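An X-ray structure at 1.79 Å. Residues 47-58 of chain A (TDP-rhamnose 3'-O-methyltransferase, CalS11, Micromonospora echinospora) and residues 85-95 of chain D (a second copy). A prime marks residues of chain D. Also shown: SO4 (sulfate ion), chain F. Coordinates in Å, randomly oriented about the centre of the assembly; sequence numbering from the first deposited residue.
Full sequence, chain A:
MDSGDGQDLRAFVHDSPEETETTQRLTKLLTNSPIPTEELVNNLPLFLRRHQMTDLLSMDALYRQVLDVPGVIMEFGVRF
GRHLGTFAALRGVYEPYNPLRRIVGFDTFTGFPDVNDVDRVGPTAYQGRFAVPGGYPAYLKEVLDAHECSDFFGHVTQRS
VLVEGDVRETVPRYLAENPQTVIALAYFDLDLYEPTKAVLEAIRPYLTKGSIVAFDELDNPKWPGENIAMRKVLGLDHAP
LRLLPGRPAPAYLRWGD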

ATOM      1  N   PHE A  47      -0.493  36.503  17.078  1.00 21.51           N
ATOM      2  CA  PHE A  47      -1.739  36.783  17.790  1.00 22.41           C
ATOM      3  C   PHE A  47      -2.820  35.734  17.547  1.00 24.10           C
ATOM      4  O   PHE A  47      -3.941  35.888  18.057  1.00 23.39           O
ATOM      5  CB  PHE A  47      -2.226  38.179  17.388  1.00 26.38           C
ATOM      6  CG  PHE A  47      -1.105  39.227  17.401  1.00 24.67           C
ATOM      7  CD1 PHE A  47      -0.599  39.707  18.590  1.00 27.87           C
ATOM      8  CD2 PHE A  47      -0.547  39.689  16.220  1.00 25.64           C
ATOM      9  CE1 PHE A  47       0.425  40.628  18.595  1.00 25.35           C
ATOM     10  CE2 PHE A  47       0.481  40.612  16.231  1.00 27.00           C
ATOM     11  CZ  PHE A  47       0.959  41.081  17.417  1.00 28.45           C
ATOM     12  N   LEU A  48      -2.494  34.678  16.810  1.00 20.50           N
ATOM     13  CA  LEU A  48      -3.402  33.592  16.425  1.00 19.20           C
ATOM     14  C   LEU A  48      -3.221  32.422  17.386  1.00 19.70           C
ATOM     15  O   LEU A  48      -2.318  31.601  17.211  1.00 21.95           O
ATOM     16  CB  LEU A  48      -3.099  33.147  14.997  1.00 21.33           C
ATOM     17  CG  LEU A  48      -4.002  32.076  14.340  1.00 22.86           C
ATOM     18  CD1 LEU A  48      -5.348  32.661  14.035  1.00 25.80           C
ATOM     19  CD2 LEU A  48      -3.377  31.533  13.082  1.00 26.14           C
ATOM     20  N   ARG A  49      -4.096  32.329  18.387  1.00 18.79           N
ATOM     21  CA  ARG A  49      -3.975  31.300  19.423  1.00 19.10           C
ATOM     22  C   ARG A  49      -4.470  29.948  18.923  1.00 19.62           C
ATOM     23  O   ARG A  49      -5.133  29.848  17.899  1.00 18.70           O
ATOM     24  CB  ARG A  49      -4.771  31.707  20.658  1.00 19.36           C
ATOM     25  CG  ARG A  49      -6.284  31.727  20.407  1.00 21.73           C
ATOM     26  CD  ARG A  49      -6.989  32.393  21.566  1.00 24.32           C
ATOM     27  NE  ARG A  49      -8.420  32.268  21.438  1.00 23.22           N
ATOM     28  CZ  ARG A  49      -9.194  33.092  20.741  1.00 28.71           C
ATOM     29  NH1 ARG A  49      -8.667  34.115  20.085  1.00 27.82           N
ATOM     30  NH2 ARG A  49     -10.506  32.873  20.690  1.00 29.63           N
ATOM     31  N   ARG A  50      -4.162  28.893  19.701  1.00 18.44           N
ATOM     32  CA  ARG A  50      -4.493  27.514  19.353  1.00 17.47           C
ATOM     33  C   ARG A  50      -5.894  27.370  18.791  1.00 17.29           C
ATOM     34  O   ARG A  50      -6.093  26.763  17.736  1.00 16.87           O
ATOM     35  CB  ARG A  50      -4.355  26.623  20.602  1.00 17.69           C
ATOM     36  CG  ARG A  50      -4.786  25.154  20.387  1.00 17.09           C
ATOM     37  CD  ARG A  50      -4.993  24.425  21.739  1.00 21.22           C
ATOM     38  NE  ARG A  50      -6.011  25.076  22.570  1.00 23.34           N
ATOM     39  CZ  ARG A  50      -7.322  24.972  22.371  1.00 18.07           C
ATOM     40  NH1 ARG A  50      -7.800  24.245  21.389  1.00 21.23           N
ATOM     41  NH2 ARG A  50      -8.174  25.618  23.162  1.00 24.09           N
ATOM     42  N   HIS A  51      -6.886  27.898  19.516  1.00 18.99           N
ATOM     43  CA  HIS A  51      -8.265  27.643  19.136  1.00 19.71           C
ATOM     44  C   HIS A  51      -8.541  28.152  17.736  1.00 21.94           C
ATOM     45  O   HIS A  51      -9.213  27.477  16.944  1.00 19.90           O
ATOM     46  CB  HIS A  51      -9.237  28.294  20.127  1.00 22.10           C
ATOM     47  CG  HIS A  51     -10.671  28.054  19.790  1.00 24.62           C
ATOM     48  ND1 HIS A  51     -11.338  26.898  20.147  1.00 29.32           N
ATOM     49  CD2 HIS A  51     -11.567  28.811  19.115  1.00 28.35           C
ATOM     50  CE1 HIS A  51     -12.580  26.954  19.698  1.00 32.93           C
ATOM     51  NE2 HIS A  51     -12.744  28.103  19.067  1.00 30.68           N
ATOM     52  N   GLN A  52      -8.021  29.336  17.406  1.00 18.08           N
ATOM     53  CA  GLN A  52      -8.255  29.888  16.072  1.00 18.69           C
ATOM     54  C   GLN A  52      -7.349  29.223  15.021  1.00 18.22           C
ATOM     55  O   GLN A  52      -7.769  28.983  13.877  1.00 17.31           O
ATOM     56  CB  GLN A  52      -8.085  31.411  16.122  1.00 24.01           C
ATOM     57  CG  GLN A  52      -9.103  32.105  17.059  1.00 24.08           C
ATOM     58  CD  GLN A  52     -10.525  31.987  16.559  1.00 22.92           C
ATOM     59  OE1 GLN A  52     -10.755  31.763  15.378  1.00 28.56           O
ATOM     60  NE2 GLN A  52     -11.489  32.112  17.460  1.00 26.12           N
ATOM     61  N   MET A  53      -6.116  28.890  15.396  1.00 20.04           N
ATOM     62  CA  MET A  53      -5.248  28.133  14.497  1.00 21.56           C
ATOM     63  C   MET A  53      -5.903  26.823  14.089  1.00 21.47           C
ATOM     64  O   MET A  53      -5.792  26.398  12.930  1.00 16.34           O
ATOM     65  CB  MET A  53      -3.903  27.849  15.174  1.00 17.27           C
ATOM     66  CG  MET A  53      -2.978  26.920  14.406  1.00 20.59           C
ATOM     67  SD  MET A  53      -2.349  27.665  12.888  1.00 21.22           S
ATOM     68  CE  MET A  53      -0.915  28.538  13.523  1.00 21.42           C
ATOM     69  N   THR A  54      -6.563  26.158  15.043  1.00 18.12           N
ATOM     70  CA  THR A  54      -7.244  24.891  14.776  1.00 21.40           C
ATOM     71  C   THR A  54      -8.310  25.061  13.699  1.00 22.44           C
ATOM     72  O   THR A  54      -8.399  24.259  12.761  1.00 16.79           O
ATOM     73  CB  THR A  54      -7.867  24.339  16.064  1.00 22.80           C
ATOM     74  OG1 THR A  54      -6.858  24.153  17.067  1.00 20.95           O
ATOM     75  CG2 THR A  54      -8.548  22.989  15.800  1.00 22.39           C
ATOM     76  N   ASP A  55      -9.116  26.120  13.801  1.00 22.30           N
ATOM     77  CA  ASP A  55     -10.126  26.391  12.777  1.00 20.08           C
ATOM     78  C   ASP A  55      -9.501  26.590  11.397  1.00 17.45           C
ATOM     79  O   ASP A  55     -10.033  26.102  10.394  1.00 19.15           O
ATOM     80  CB  ASP A  55     -10.938  27.627  13.166  1.00 22.00           C
ATOM     81  CG  ASP A  55     -11.969  28.025  12.105  1.00 29.95           C
ATOM     82  OD1 ASP A  55     -13.051  27.409  12.072  1.00 24.51           O
ATOM     83  OD2 ASP A  55     -11.704  28.971  11.319  1.00 22.45           O
ATOM     84  N   LEU A  56      -8.388  27.316  11.323  1.00 19.16           N
ATOM     85  CA  LEU A  56      -7.694  27.508  10.048  1.00 21.07           C
ATOM     86  C   LEU A  56      -7.200  26.178   9.491  1.00 21.49           C
ATOM     87  O   LEU A  56      -7.376  25.880   8.304  1.00 18.42           O
ATOM     88  CB  LEU A  56      -6.534  28.498  10.230  1.00 21.43           C
ATOM     89  CG  LEU A  56      -5.749  28.907   8.980  1.00 22.74           C
ATOM     90  CD1 LEU A  56      -4.988  30.223   9.257  1.00 22.95           C
ATOM     91  CD2 LEU A  56      -4.747  27.846   8.594  1.00 21.98           C
ATOM     92  N   LEU A  57      -6.572  25.353  10.330  1.00 16.55           N
ATOM     93  CA  LEU A  57      -6.084  24.063   9.849  1.00 15.31           C
ATOM     94  C   LEU A  57      -7.235  23.190   9.366  1.00 15.67           C
ATOM     95  O   LEU A  57      -7.098  22.464   8.368  1.00 17.59           O
ATOM     96  CB  LEU A  57      -5.278  23.373  10.937  1.00 16.46           C
ATOM     97  CG  LEU A  57      -3.968  24.094  11.315  1.00 17.63           C
ATOM     98  CD1 LEU A  57      -3.361  23.424  12.514  1.00 23.12           C
ATOM     99  CD2 LEU A  57      -2.951  24.085  10.169  1.00 21.62           C
ATOM    100  N   SER A  58      -8.385  23.256  10.050  1.00 14.90           N
ATOM    101  CA  SER A  58      -9.578  22.523   9.621  1.00 15.23           C
ATOM    102  C   SER A  58     -10.090  23.001   8.258  1.00 17.99           C
ATOM    103  O   SER A  58     -10.446  22.186   7.404  1.00 17.36           O
ATOM    104  CB  SER A  58     -10.682  22.656  10.685  1.00 16.53           C
ATOM    105  OG  SER A  58     -10.339  21.832  11.821  1.00 19.51           O
TER
ATOM    106  N   GLY D  85       5.552  32.438  17.209  1.00 21.74           N
ATOM    107  CA  GLY D  85       4.127  32.419  17.493  1.00 19.13           C
ATOM    108  C   GLY D  85       3.424  31.261  16.815  1.00 18.42           C
ATOM    109  O   GLY D  85       2.575  30.595  17.419  1.00 20.62           O
ATOM    110  N   THR D  86       3.777  30.990  15.552  1.00 17.24           N
ATOM    111  CA  THR D  86       3.180  29.855  14.850  1.00 17.93           C
ATOM    112  C   THR D  86       3.427  28.561  15.620  1.00 18.52           C
ATOM    113  O   THR D  86       2.499  27.789  15.880  1.00 16.92           O
ATOM    114  CB  THR D  86       3.738  29.735  13.422  1.00 16.51           C
ATOM    115  OG1 THR D  86       3.514  30.952  12.696  1.00 22.02           O
ATOM    116  CG2 THR D  86       3.059  28.601  12.671  1.00 18.69           C
ATOM    117  N   PHE D  87       4.682  28.307  15.990  1.00 18.70           N
ATOM    118  CA  PHE D  87       5.009  27.083  16.723  1.00 19.41           C
ATOM    119  C   PHE D  87       4.307  27.025  18.083  1.00 19.12           C
ATOM    120  O   PHE D  87       3.876  25.948  18.509  1.00 17.84           O
ATOM    121  CB  PHE D  87       6.534  26.977  16.913  1.00 19.18           C
ATOM    122  CG  PHE D  87       7.310  26.753  15.641  1.00 21.06           C
ATOM    123  CD1 PHE D  87       6.856  25.869  14.673  1.00 27.70           C
ATOM    124  CD2 PHE D  87       8.544  27.382  15.446  1.00 24.81           C
ATOM    125  CE1 PHE D  87       7.582  25.643  13.511  1.00 28.92           C
ATOM    126  CE2 PHE D  87       9.282  27.143  14.259  1.00 19.78           C
ATOM    127  CZ  PHE D  87       8.790  26.284  13.309  1.00 21.23           C
ATOM    128  N   ALA D  88       4.183  28.159  18.777  1.00 16.78           N
ATOM    129  CA  ALA D  88       3.487  28.165  20.063  1.00 19.27           C
ATOM    130  C   ALA D  88       2.050  27.693  19.907  1.00 20.74           C
ATOM    131  O   ALA D  88       1.569  26.874  20.691  1.00 19.41           O
ATOM    132  CB  ALA D  88       3.510  29.553  20.691  1.00 20.42           C
ATOM    133  N   ALA D  89       1.367  28.160  18.872  1.00 19.69           N
ATOM    134  CA  ALA D  89      -0.019  27.748  18.650  1.00 18.06           C
ATOM    135  C   ALA D  89      -0.099  26.281  18.229  1.00 18.34           C
ATOM    136  O   ALA D  89      -0.951  25.539  18.720  1.00 19.96           O
ATOM    137  CB  ALA D  89      -0.661  28.649  17.598  1.00 20.09           C
ATOM    138  N   LEU D  90       0.785  25.853  17.326  1.00 15.88           N
ATOM    139  CA  LEU D  90       0.755  24.485  16.816  1.00 17.06           C
ATOM    140  C   LEU D  90       1.074  23.496  17.928  1.00 16.63           C
ATOM    141  O   LEU D  90       0.516  22.404  17.969  1.00 16.93           O
ATOM    142  CB  LEU D  90       1.732  24.322  15.648  1.00 21.31           C
ATOM    143  CG  LEU D  90       1.449  25.096  14.340  1.00 19.29           C
ATOM    144  CD1 LEU D  90       2.578  24.917  13.350  1.00 21.22           C
ATOM    145  CD2 LEU D  90       0.103  24.637  13.756  1.00 21.35           C
ATOM    146  N   ARG D  91       1.972  23.863  18.845  1.00 19.60           N
ATOM    147  CA  ARG D  91       2.231  23.019  20.006  1.00 17.45           C
ATOM    148  C   ARG D  91       0.960  22.814  20.831  1.00 20.83           C
ATOM    149  O   ARG D  91       0.746  21.734  21.395  1.00 20.96           O
ATOM    150  CB  ARG D  91       3.323  23.645  20.866  1.00 18.59           C
ATOM    151  CG  ARG D  91       3.766  22.803  22.017  1.00 20.66           C
ATOM    152  CD  ARG D  91       4.967  23.460  22.737  1.00 19.80           C
ATOM    153  NE  ARG D  91       4.628  24.794  23.256  1.00 20.37           N
ATOM    154  CZ  ARG D  91       5.484  25.639  23.819  1.00 21.72           C
ATOM    155  NH1 ARG D  91       6.757  25.321  23.939  1.00 21.42           N
ATOM    156  NH2 ARG D  91       5.071  26.833  24.236  1.00 25.81           N
ATOM    157  N   GLY D  92       0.118  23.844  20.920  1.00 20.91           N
ATOM    158  CA  GLY D  92      -1.181  23.676  21.552  1.00 25.53           C
ATOM    159  C   GLY D  92      -2.064  22.712  20.775  1.00 22.19           C
ATOM    160  O   GLY D  92      -2.694  21.823  21.361  1.00 19.78           O
ATOM    161  N   VAL D  93      -2.071  22.832  19.445  1.00 17.17           N
ATOM    162  CA  VAL D  93      -2.938  21.979  18.638  1.00 17.75           C
ATOM    163  C   VAL D  93      -2.547  20.515  18.829  1.00 16.82           C
ATOM    164  O   VAL D  93      -3.406  19.644  19.001  1.00 18.23           O
ATOM    165  CB  VAL D  93      -2.854  22.373  17.158  1.00 17.30           C
ATOM    166  CG1 VAL D  93      -3.664  21.393  16.293  1.00 21.35           C
ATOM    167  CG2 VAL D  93      -3.325  23.799  16.906  1.00 18.36           C
ATOM    168  N   TYR D  94      -1.253  20.215  18.722  1.00 16.55           N
ATOM    169  CA  TYR D  94      -0.787  18.832  18.573  1.00 17.51           C
ATOM    170  C   TYR D  94      -0.269  18.218  19.865  1.00 17.60           C
ATOM    171  O   TYR D  94      -0.273  16.989  19.986  1.00 16.90           O
ATOM    172  CB  TYR D  94       0.335  18.754  17.527  1.00 18.48           C
ATOM    173  CG  TYR D  94      -0.096  19.157  16.134  1.00 16.95           C
ATOM    174  CD1 TYR D  94      -1.081  18.433  15.456  1.00 24.36           C
ATOM    175  CD2 TYR D  94       0.522  20.197  15.470  1.00 18.25           C
ATOM    176  CE1 TYR D  94      -1.480  18.796  14.171  1.00 20.11           C
ATOM    177  CE2 TYR D  94       0.135  20.573  14.188  1.00 19.65           C
ATOM    178  CZ  TYR D  94      -0.874  19.858  13.544  1.00 18.97           C
ATOM    179  OH  TYR D  94      -1.285  20.196  12.285  1.00 19.66           O
ATOM    180  N   GLU D  95       0.215  19.032  20.815  1.00 18.28           N
ATOM    181  CA  GLU D  95       0.945  18.464  21.943  1.00 20.13           C
ATOM    182  C   GLU D  95       0.583  19.062  23.302  1.00 18.53           C
ATOM    183  O   GLU D  95       1.463  19.527  24.032  1.00 17.99           O
ATOM    184  CB  GLU D  95       2.455  18.626  21.710  1.00 15.36           C
ATOM    185  CG  GLU D  95       2.979  17.898  20.487  1.00 20.87           C
ATOM    186  CD  GLU D  95       4.501  17.836  20.461  1.00 19.37           C
ATOM    187  OE1 GLU D  95       5.139  18.916  20.228  1.00 20.33           O
ATOM    188  OE2 GLU D  95       5.029  16.720  20.712  1.00 19.67           O
TER
HETATM  189  S   SO4 F 301     -15.556  29.532  17.096  1.00 61.41           S
HETATM  190  O1  SO4 F 301     -15.982  28.536  18.078  1.00 67.36           O
HETATM  191  O2  SO4 F 301     -14.277  29.114  16.516  1.00 61.12           O
HETATM  192  O3  SO4 F 301     -16.574  29.635  16.052  1.00 81.29           O
HETATM  193  O4  SO4 F 301     -15.380  30.843  17.713  1.00 61.07           O

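The centre of the contact is Met53, whose CA-to-CB bond points toward the other chain and whose side chain sits as a knob among Thr86′, Ala89′, Leu90′ and Val93′. Its rotamer (chi1 t, chi2 p, chi3 p) spreads the unbranched chain across that hole: CG lies 3.9 Å from Leu90′ CD2 and 4.0 Å from Val93′ CG2, while the terminal CE reaches Ala89′ CB and Thr86′ CG2, both at 4.1 Å. These are van der Waals separations, and a long flexible thioether suits a pocket lined by methyl groups.

Val93′ returns the arrangement, lodging among Arg50, Met53, Thr54 and Leu57. One turn beyond Met53, Leu57 also points toward chain D. Its CD1 approaches Leu90′ CD2 at 3.9 Å, Val93′ CG1 at 4.3 Å and Tyr94′ OH at 3.8 Å, so this methyl packs against aliphatic and aromatic neighbours alike. Leu90′ and Tyr94′ have CA-to-CB bonds directed away from chain A, yet the ends of both side chains come nearer and close this side of the apolar patch.

The helices, 50-58 and 85′-94′, cross at 81° with their axes 8.5 Å apart at closest approach. Small residues in chain D allow the backbones to come close near the start of the chain A helix: the CA atoms of Arg50 and Ala89′ are 4.5 Å apart. Ala89′ points its methyl toward chain A, where CB is 3.4 Å from Leu48 O. At Gly92′ the lack of a side chain matters, since an ideally placed CB would lie 3.1 Å from Arg50 CB, a tight approach.

Arg50 uses its aliphatic portion here. Its CG lies 3.7 Å from Val93′ N and 4.0 Å from Val93′ CG2, and its CD is 3.5 Å from Gly92′ O; these are packing contacts through carbon. Thr54 OG1 is 3.6 Å from Val93′ CG2, but its hydrogen bond runs within its own helix, to Arg50 O at 2.8 Å. The hydroxyl is thereby satisfied while resting against a methyl. Tyr94′ OH is likewise hydrogen-bonded elsewhere in the structure.

No hydrogen bond crosses between the stretches, so the 401 Å² buried in total, both sides summed, reflects packing and shape fit. Outside the contact, the exposed His51 points away from chain D and binds a sulfate, probably from the crystallisation liquor, through a hydrogen bond from NE2 to SO4 O2 (3.1 Å) and a weak one from NE2 to SO4 O1 (3.4 Å).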